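Local coordinates for penaeus monodon metallodensovirus major capsid protein (Penaeus monodon metallodensovirus, PDB 6WH7) that forms, in sixty copies, the icosahedral capsid of a shrimp densovirus, a parvovirus, and so probably encloses and protects the viral genome, at residues K65-R73 and S181-V189. Residues are numbered along the deposited sequence; the frame is centred on the assembly and turned at random.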
loop_
_atom_site.group_PDB
_atom_site.type_symbol
_atom_site.label_atom_id
_atom_site.label_comp_id
_atom_site.label_asym_id
_atom_site.label_seq_id
_atom_site.Cartn_x
_atom_site.Cartn_y
_atom_site.Cartn_z
ATOM N N LYS A 65 64.157 57.192 33.127
ATOM C CA LYS A 65 63.536 58.055 32.138
ATOM C C LYS A 65 63.845 59.492 32.512
ATOM O O LYS A 65 63.578 59.909 33.639
ATOM C CB LYS A 65 62.031 57.813 32.076
ATOM C CG LYS A 65 61.684 56.437 31.581
ATOM C CD LYS A 65 60.237 56.091 31.789
ATOM C CE LYS A 65 59.338 56.980 30.977
ATOM N NZ LYS A 65 57.913 56.621 31.174
ATOM N N LEU A 66 64.429 60.234 31.583
ATOM C CA LEU A 66 64.791 61.622 31.805
ATOM C C LEU A 66 64.283 62.463 30.651
ATOM O O LEU A 66 64.334 62.039 29.496
ATOM C CB LEU A 66 66.295 61.789 31.942
ATOM C CG LEU A 66 66.955 61.191 33.175
ATOM C CD1 LEU A 66 68.447 61.283 33.041
ATOM C CD2 LEU A 66 66.496 61.939 34.392
ATOM N N ARG A 67 63.795 63.654 30.966
ATOM C CA ARG A 67 63.225 64.549 29.977
ATOM C C ARG A 67 63.930 65.891 30.028
ATOM O O ARG A 67 64.329 66.361 31.094
ATOM C CB ARG A 67 61.730 64.721 30.185
ATOM C CG ARG A 67 61.068 65.644 29.210
ATOM C CD ARG A 67 59.578 65.621 29.383
ATOM N NE ARG A 67 59.168 65.994 30.726
ATOM C CZ ARG A 67 58.716 65.130 31.622
ATOM N NH1 ARG A 67 58.610 63.852 31.307
ATOM N NH2 ARG A 67 58.364 65.543 32.825
ATOM N N ASN A 68 64.079 66.498 28.859
ATOM C CA ASN A 68 64.962 67.627 28.670
ATOM C C ASN A 68 64.445 68.458 27.508
ATOM O O ASN A 68 63.876 67.920 26.558
ATOM C CB ASN A 68 66.376 67.111 28.401
ATOM C CG ASN A 68 67.375 68.194 28.305
ATOM O OD1 ASN A 68 67.249 69.224 28.953
ATOM N ND2 ASN A 68 68.374 67.994 27.467
ATOM N N PHE A 69 64.643 69.767 27.580
ATOM C CA PHE A 69 64.448 70.628 26.424
ATOM C C PHE A 69 65.787 70.886 25.760
ATOM O O PHE A 69 66.795 71.102 26.432
ATOM C CB PHE A 69 63.808 71.965 26.788
ATOM C CG PHE A 69 62.392 71.862 27.239
ATOM C CD1 PHE A 69 61.376 71.710 26.324
ATOM C CD2 PHE A 69 62.069 71.967 28.570
ATOM C CE1 PHE A 69 60.079 71.633 26.730
ATOM C CE2 PHE A 69 60.772 71.893 28.979
ATOM C CZ PHE A 69 59.776 71.727 28.058
ATOM N N VAL A 70 65.791 70.867 24.435
ATOM C CA VAL A 70 66.996 71.075 23.650
ATOM C C VAL A 70 66.793 72.303 22.783
ATOM O O VAL A 70 65.762 72.433 22.120
ATOM C CB VAL A 70 67.325 69.847 22.786
ATOM C CG1 VAL A 70 68.550 70.111 21.954
ATOM C CG2 VAL A 70 67.518 68.632 23.652
ATOM N N ASN A 71 67.769 73.202 22.797
ATOM C CA ASN A 71 67.798 74.370 21.925
ATOM C C ASN A 71 69.030 74.272 21.044
ATOM O O ASN A 71 70.156 74.391 21.532
ATOM C CB ASN A 71 67.813 75.660 22.734
ATOM C CG ASN A 71 66.463 76.013 23.279
ATOM O OD1 ASN A 71 65.447 75.749 22.656
ATOM N ND2 ASN A 71 66.439 76.572 24.473
ATOM N N ILE A 72 68.819 74.068 19.753
ATOM C CA ILE A 72 69.900 74.002 18.783
ATOM C C ILE A 72 69.972 75.339 18.072
ATOM O O ILE A 72 69.020 75.743 17.399
ATOM C CB ILE A 72 69.688 72.855 17.789
ATOM C CG1 ILE A 72 69.773 71.525 18.520
ATOM C CG2 ILE A 72 70.720 72.913 16.691
ATOM C CD1 ILE A 72 69.377 70.382 17.682
ATOM N N ARG A 73 71.094 76.032 18.222
ATOM C CA ARG A 73 71.231 77.361 17.658
ATOM C C ARG A 73 72.589 77.533 17.007
ATOM O O ARG A 73 73.578 76.917 17.412
ATOM C CB ARG A 73 71.041 78.443 18.712
ATOM C CG ARG A 73 69.636 78.573 19.200
ATOM C CD ARG A 73 69.550 79.743 20.118
ATOM N NE ARG A 73 70.004 80.939 19.424
ATOM C CZ ARG A 73 69.259 81.639 18.580
ATOM N NH1 ARG A 73 68.018 81.266 18.321
ATOM N NH2 ARG A 73 69.761 82.710 17.991
ATOM N N SER A 181 79.406 67.545 30.591
ATOM C CA SER A 181 78.320 68.066 31.405
ATOM C C SER A 181 77.229 68.710 30.575
ATOM O O SER A 181 76.166 69.031 31.110
ATOM C CB SER A 181 78.856 69.089 32.398
ATOM O OG SER A 181 79.377 70.215 31.721
ATOM N N SER A 182 77.486 68.942 29.299
ATOM C CA SER A 182 76.525 69.519 28.380
ATOM C C SER A 182 75.804 68.461 27.561
ATOM O O SER A 182 75.112 68.805 26.603
ATOM C CB SER A 182 77.219 70.517 27.467
ATOM O OG SER A 182 76.277 71.137 26.631
ATOM N N MET A 183 75.986 67.186 27.898
ATOM C CA MET A 183 75.679 66.098 26.976
ATOM C C MET A 183 74.219 66.096 26.542
ATOM O O MET A 183 73.921 65.941 25.353
ATOM C CB MET A 183 76.046 64.765 27.617
ATOM C CG MET A 183 75.867 63.587 26.700
ATOM S SD MET A 183 76.463 62.062 27.423
ATOM C CE MET A 183 78.218 62.328 27.308
ATOM N N ARG A 184 73.288 66.252 27.483
ATOM C CA ARG A 184 71.893 66.003 27.132
ATOM C C ARG A 184 71.274 67.128 26.319
ATOM O O ARG A 184 70.488 66.857 25.410
ATOM C CB ARG A 184 71.051 65.726 28.366
ATOM C CG ARG A 184 71.227 64.343 28.910
ATOM C CD ARG A 184 70.279 64.139 30.044
ATOM N NE ARG A 184 68.901 64.260 29.592
ATOM C CZ ARG A 184 68.191 63.261 29.094
ATOM N NH1 ARG A 184 68.723 62.057 28.996
ATOM N NH2 ARG A 184 66.947 63.466 28.705
ATOM N N GLU A 185 71.575 68.386 26.613
ATOM C CA GLU A 185 71.172 69.413 25.664
ATOM C C GLU A 185 72.126 69.328 24.493
ATOM O O GLU A 185 73.342 69.426 24.669
ATOM C CB GLU A 185 71.160 70.810 26.287
ATOM C CG GLU A 185 72.491 71.479 26.568
ATOM C CD GLU A 185 73.124 70.977 27.822
ATOM O OE1 GLU A 185 72.628 69.976 28.362
ATOM O OE2 GLU A 185 74.093 71.603 28.292
ATOM N N LEU A 186 71.598 69.117 23.298
ATOM C CA LEU A 186 72.437 68.528 22.267
ATOM C C LEU A 186 73.138 69.693 21.596
ATOM O O LEU A 186 72.623 70.320 20.674
ATOM C CB LEU A 186 71.568 67.739 21.301
ATOM C CG LEU A 186 70.741 66.643 21.970
ATOM C CD1 LEU A 186 69.675 66.133 21.041
ATOM C CD2 LEU A 186 71.626 65.507 22.400
ATOM N N ASP A 187 74.339 69.979 22.083
ATOM C CA ASP A 187 75.179 71.038 21.559
ATOM C C ASP A 187 76.415 70.545 20.834
ATOM O O ASP A 187 77.219 71.372 20.401
ATOM C CB ASP A 187 75.578 71.995 22.680
ATOM C CG ASP A 187 76.250 71.294 23.817
ATOM O OD1 ASP A 187 76.229 70.049 23.843
ATOM O OD2 ASP A 187 76.814 71.987 24.686
ATOM N N TYR A 188 76.624 69.239 20.716
ATOM C CA TYR A 188 77.880 68.773 20.152
ATOM C C TYR A 188 77.805 68.951 18.648
ATOM O O TYR A 188 77.031 68.268 17.975
ATOM C CB TYR A 188 78.143 67.314 20.506
ATOM C CG TYR A 188 78.274 67.024 21.976
ATOM C CD1 TYR A 188 78.735 67.981 22.854
ATOM C CD2 TYR A 188 78.009 65.764 22.471
ATOM C CE1 TYR A 188 78.869 67.709 24.188
ATOM C CE2 TYR A 188 78.148 65.481 23.803
ATOM C CZ TYR A 188 78.579 66.455 24.655
ATOM O OH TYR A 188 78.724 66.177 25.986
ATOM N N VAL A 189 78.639 69.831 18.113
ATOM C CA VAL A 189 78.596 70.196 16.707
ATOM C C VAL A 189 79.835 69.641 16.033
ATOM O O VAL A 189 80.952 69.789 16.540
ATOM C CB VAL A 189 78.486 71.718 16.506
ATOM C CG1 VAL A 189 77.171 72.217 16.999
ATOM C CG2 VAL A 189 79.556 72.419 17.258
#
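The guanidinium of Arg184 receives CB of Leu66 over one face, 3.6 Å above its plane and displaced toward the rim, while CB of Asn68 approaches its edge, 3.7 Å from NH2. The side chains of Leu66 and Arg184 cross at about a right angle, and the arginine chain, bent at chi3 (62°), carries its head to strand 59-75, where NH2 comes 3.1 Å from Leu66 O. The other terminal nitrogen, NH1, is hydrogen-bonded to Thr295 OG1 and Phe90 O.

The Asn68 amide leans on the loop backbone: with CG anti to the backbone N (chi1 -175°), ND2 comes 3.2 Å from Arg184 O. Its OD1 makes a weak hydrogen bond with Thr96.

Farther along, the strand's part becomes aliphatic, set mainly against loop backbone. CG1 of Val70 lies 3.5 Å from Leu186 N and, in an apolar side-chain contact, 3.9 Å from Leu186 CB. CG1 of Ile72 then meets Leu186 O at 3.8 Å. Leu186 thus sits between strand 59-75 and Ile81 of strand 79-83, which Ile72 also reaches directly. These strands belong to two antiparallel sheets, consistent with the jelly-roll core of parvovirus capsid proteins.

The contact is almost wholly buried, and the neutral oxygens of Thr295 and Phe90, with Leu66 O close to NH2, probably help stabilise the guanidinium cation, with carbon packing against its face.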